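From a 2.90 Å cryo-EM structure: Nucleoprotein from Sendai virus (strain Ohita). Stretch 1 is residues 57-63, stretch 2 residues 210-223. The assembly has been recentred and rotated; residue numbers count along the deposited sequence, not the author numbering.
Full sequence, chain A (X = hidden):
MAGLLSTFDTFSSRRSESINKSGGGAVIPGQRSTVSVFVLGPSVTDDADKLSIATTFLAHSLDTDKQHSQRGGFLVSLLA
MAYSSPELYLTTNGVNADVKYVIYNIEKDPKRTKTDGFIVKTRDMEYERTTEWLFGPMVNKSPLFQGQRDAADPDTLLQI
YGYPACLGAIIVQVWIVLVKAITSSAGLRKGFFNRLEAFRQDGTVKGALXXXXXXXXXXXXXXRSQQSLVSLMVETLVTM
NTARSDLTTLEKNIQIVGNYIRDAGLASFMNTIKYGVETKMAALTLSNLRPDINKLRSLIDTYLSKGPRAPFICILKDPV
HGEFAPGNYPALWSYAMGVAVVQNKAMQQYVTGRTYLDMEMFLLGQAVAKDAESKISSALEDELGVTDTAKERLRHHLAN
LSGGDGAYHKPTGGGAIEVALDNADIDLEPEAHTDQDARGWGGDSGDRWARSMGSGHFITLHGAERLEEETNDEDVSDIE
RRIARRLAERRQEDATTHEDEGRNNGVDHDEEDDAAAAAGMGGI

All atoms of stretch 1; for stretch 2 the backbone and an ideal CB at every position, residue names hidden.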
# COMPACT_ATOMS: atom_id res chain seq x y z
N PHE A 57 -22.09 5.93 1.00
CA PHE A 57 -20.90 6.11 0.16
C PHE A 57 -20.22 4.77 -0.11
O PHE A 57 -19.84 4.48 -1.25
CB PHE A 57 -19.92 7.06 0.84
CG PHE A 57 -20.37 8.48 0.86
CD1 PHE A 57 -19.76 9.40 1.70
CD2 PHE A 57 -21.40 8.91 0.05
CE1 PHE A 57 -20.17 10.70 1.72
CE2 PHE A 57 -21.81 10.22 0.07
CZ PHE A 57 -21.19 11.11 0.91
N LEU A 58 -20.07 3.95 0.92
CA LEU A 58 -19.42 2.66 0.74
C LEU A 58 -20.22 1.75 -0.17
O LEU A 58 -19.64 1.00 -0.97
CB LEU A 58 -19.20 1.99 2.10
CG LEU A 58 -18.27 0.77 2.06
CD1 LEU A 58 -16.84 1.20 1.88
CD2 LEU A 58 -18.44 -0.04 3.31
N ALA A 59 -21.54 1.79 -0.08
CA ALA A 59 -22.37 0.94 -0.92
C ALA A 59 -22.40 1.44 -2.35
O ALA A 59 -22.56 0.66 -3.29
CB ALA A 59 -23.78 0.86 -0.35
N HIS A 60 -22.28 2.76 -2.54
CA HIS A 60 -22.25 3.31 -3.89
C HIS A 60 -20.92 3.04 -4.56
O HIS A 60 -20.85 2.92 -5.79
CB HIS A 60 -22.54 4.81 -3.84
CG HIS A 60 -24.00 5.14 -3.83
ND1 HIS A 60 -24.91 4.48 -3.03
CD2 HIS A 60 -24.70 6.06 -4.51
CE1 HIS A 60 -26.11 4.98 -3.23
NE2 HIS A 60 -26.02 5.94 -4.12
N SER A 61 -19.84 3.01 -3.77
CA SER A 61 -18.50 2.72 -4.34
C SER A 61 -18.49 1.29 -4.90
O SER A 61 -17.93 1.08 -5.99
CB SER A 61 -17.43 2.90 -3.29
OG SER A 61 -17.63 2.00 -2.21
N LEU A 62 -19.13 0.37 -4.18
CA LEU A 62 -19.21 -1.07 -4.54
C LEU A 62 -20.10 -1.32 -5.76
O LEU A 62 -19.96 -2.41 -6.36
CB LEU A 62 -19.70 -1.87 -3.33
CG LEU A 62 -18.80 -1.82 -2.10
CD1 LEU A 62 -19.40 -2.62 -0.95
CD2 LEU A 62 -17.41 -2.32 -2.43
N ASP A 63 -21.00 -0.40 -6.10
CA ASP A 63 -21.93 -0.67 -7.24
C ASP A 63 -21.14 -0.86 -8.54
O ASP A 63 -20.36 0.04 -8.91
CB ASP A 63 -22.96 0.46 -7.38
CG ASP A 63 -24.09 0.12 -8.34
OD1 ASP A 63 -24.27 -1.08 -8.63
OD2 ASP A 63 -24.78 1.06 -8.79
N UNK A 210 -16.90 -4.86 9.86
CA UNK A 210 -15.84 -5.55 9.15
C UNK A 210 -16.29 -5.82 7.72
O UNK A 210 -17.28 -6.53 7.50
CB UNK A 210 -15.46 -6.85 9.86
N UNK A 211 -15.57 -5.27 6.75
CA UNK A 211 -15.91 -5.46 5.35
C UNK A 211 -16.07 -6.94 5.02
O UNK A 211 -15.33 -7.79 5.52
CB UNK A 211 -14.84 -4.83 4.45
N UNK A 212 -17.04 -7.25 4.17
CA UNK A 212 -17.08 -8.58 3.58
C UNK A 212 -15.98 -8.71 2.55
O UNK A 212 -15.34 -7.74 2.15
CB UNK A 212 -18.45 -8.86 2.95
N UNK A 213 -15.74 -9.95 2.11
CA UNK A 213 -14.79 -10.15 1.03
C UNK A 213 -15.21 -9.46 -0.25
O UNK A 213 -14.37 -8.93 -0.98
CB UNK A 213 -14.60 -11.65 0.77
N UNK A 214 -16.51 -9.43 -0.52
CA UNK A 214 -17.01 -8.79 -1.73
C UNK A 214 -16.78 -7.29 -1.69
O UNK A 214 -16.41 -6.68 -2.71
CB UNK A 214 -18.50 -9.09 -1.92
N UNK A 215 -17.00 -6.66 -0.54
CA UNK A 215 -16.67 -5.25 -0.38
C UNK A 215 -15.19 -5.01 -0.61
O UNK A 215 -14.81 -4.03 -1.26
CB UNK A 215 -17.07 -4.76 1.01
N UNK A 216 -14.36 -5.88 -0.05
CA UNK A 216 -12.88 -5.74 -0.19
C UNK A 216 -12.51 -5.87 -1.67
O UNK A 216 -11.72 -5.05 -2.16
CB UNK A 216 -12.14 -6.79 0.64
N UNK A 217 -13.11 -6.85 -2.36
CA UNK A 217 -12.84 -7.06 -3.81
C UNK A 217 -13.32 -5.85 -4.61
O UNK A 217 -12.56 -5.38 -5.48
CB UNK A 217 -13.53 -8.33 -4.32
N UNK A 218 -14.51 -5.34 -4.29
CA UNK A 218 -15.08 -4.18 -5.00
C UNK A 218 -14.24 -2.92 -4.81
O UNK A 218 -14.00 -2.22 -5.80
CB UNK A 218 -16.51 -3.92 -4.52
N UNK A 219 -13.81 -2.67 -3.57
CA UNK A 219 -12.97 -1.48 -3.25
C UNK A 219 -11.62 -1.60 -3.97
O UNK A 219 -11.16 -0.59 -4.53
CB UNK A 219 -12.75 -1.35 -1.74
N UNK A 220 -11.05 -2.81 -3.98
CA UNK A 220 -9.77 -3.04 -4.62
C UNK A 220 -9.81 -2.83 -6.11
O UNK A 220 -8.86 -2.32 -6.70
CB UNK A 220 -9.28 -4.46 -4.32
N UNK A 221 -10.92 -3.22 -6.75
CA UNK A 221 -11.08 -2.97 -8.18
C UNK A 221 -11.16 -1.47 -8.46
O UNK A 221 -10.54 -0.98 -9.41
CB UNK A 221 -12.33 -3.68 -8.71
N UNK A 222 -11.92 -0.74 -7.65
CA UNK A 222 -11.99 0.71 -7.83
C UNK A 222 -10.62 1.34 -7.63
O UNK A 222 -10.27 2.31 -8.31
CB UNK A 222 -13.00 1.33 -6.86
N UNK A 223 -9.82 0.81 -6.71
CA UNK A 223 -8.48 1.34 -6.50
C UNK A 223 -7.56 1.01 -7.66
O UNK A 223 -6.71 1.82 -8.03
CB UNK A 223 -7.89 0.79 -5.20

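Stretch 1 is largely helical and meets the helix of stretch 2 with 68° between their N-to-C directions. It offers mainly the methyls of L58 and L62, plus the backbone carbonyl of S61.

Position 210 is out of reach, and its extended backbone sets no clear preference. It is V210.

Position 211 is also extended, with CA-to-CB sideways. Its ideal CB has nothing of stretch 1 within 5.5 Å, so only a long side chain could arrive. A large apolar one would suit the L58 methyls. It is F211, whose CE1 lies 3.5 Å from L58 CD2, an oblique approach to the ring.

Position 212 comes right before the helix. Serine, threonine, aspartate or asparagine would suit this N-cap. It is T212. Its OG1 accepts a weak capping bond of 3.5 Å from the backbone N of 215.

Position 213 opens the helix out of reach, and many residues would fit. It is G213.

Position 214 points sideways into space that stretch 1 leaves open, so a polar chain is possible. It is E214, and its end leads away.

Position 215 points sideways, but its ideal CB is 3.7 Å from L62 CD1. A small or beta-branched residue would fit: alanine, serine, threonine or valine. It is T215. Its OG1 is 3.3 Å from L62 CD1, and its CG2 is 4.3 Å from L58 CD2.

Position 216 points away, leaving the choice open. It is V216. Position 217 points sideways with nothing near, so many side chains would suit. It is E217, whose end leads away.

Position 218 points toward stretch 1 at the closest CA pairing, 5.2 Å from L62 CA to its own CA. An ideal CB would clash with L62 CD2 at 2.8 Å. Glycine is the clear choice, and it is G218. L62 CD2 packs 3.9 Å from G218 CA.

Position 219 points sideways, with its ideal CB 4.8 Å from L62 CD2. A medium or long apolar chain could reach both leucines. It is I219. Its CG1 is 3.8 Å from L62 CD2, and its CD1 is 3.7 Å from L58 CD1.

Positions 220 and 221 are out of reach, so stretch 1 imposes little. They are G220 and S221.

Position 222 points toward stretch 1, with its ideal CB 5.0 Å from S61 O. A modest side chain would fit, apolar or hydroxyl-bearing. It is V222, whose CG2 lies 3.8 Å from S61 O.

Position 223 is out of reach, so stretch 1 sets no preference. It is M223.

Stretch 2, residues 210-223: VFTGETVEGIGSVM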
# COMPACT_ATOMS: atom_id res chain seq x y z
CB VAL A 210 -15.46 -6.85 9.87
CG1 VAL A 210 -14.56 -7.69 8.99
CG2 VAL A 210 -14.77 -6.54 11.17
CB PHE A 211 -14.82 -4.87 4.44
CG PHE A 211 -14.79 -3.38 4.41
CD1 PHE A 211 -15.72 -2.63 5.09
CD2 PHE A 211 -13.81 -2.73 3.69
CE1 PHE A 211 -15.68 -1.26 5.05
CE2 PHE A 211 -13.77 -1.36 3.65
CZ PHE A 211 -14.70 -0.63 4.33
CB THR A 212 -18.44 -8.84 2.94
OG1 THR A 212 -18.84 -7.70 2.19
CG2 THR A 212 -19.47 -9.12 3.98
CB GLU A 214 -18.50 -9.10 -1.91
CG GLU A 214 -18.82 -10.58 -1.94
CD GLU A 214 -19.03 -11.17 -0.56
OE1 GLU A 214 -20.18 -11.15 -0.07
OE2 GLU A 214 -18.04 -11.64 0.05
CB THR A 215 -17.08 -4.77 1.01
OG1 THR A 215 -18.49 -4.95 1.17
CG2 THR A 215 -16.72 -3.31 1.20
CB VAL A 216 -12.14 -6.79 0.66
CG1 VAL A 216 -10.65 -6.82 0.36
CG2 VAL A 216 -12.39 -6.59 2.14
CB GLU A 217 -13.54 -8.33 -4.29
CG GLU A 217 -13.13 -9.57 -3.52
CD GLU A 217 -11.64 -9.88 -3.60
OE1 GLU A 217 -11.16 -10.68 -2.76
OE2 GLU A 217 -10.97 -9.34 -4.49
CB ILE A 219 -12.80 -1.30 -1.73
CG1 ILE A 219 -14.15 -1.07 -1.04
CG2 ILE A 219 -11.82 -0.18 -1.42
CD1 ILE A 219 -14.04 -0.76 0.43
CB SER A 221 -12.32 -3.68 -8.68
OG SER A 221 -13.42 -2.80 -8.74
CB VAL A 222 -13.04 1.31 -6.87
CG1 VAL A 222 -13.07 2.80 -7.00
CG2 VAL A 222 -14.39 0.75 -7.19
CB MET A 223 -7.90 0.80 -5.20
CG MET A 223 -8.50 1.40 -3.97
SD MET A 223 -7.93 0.57 -2.51
CE MET A 223 -8.47 1.73 -1.28
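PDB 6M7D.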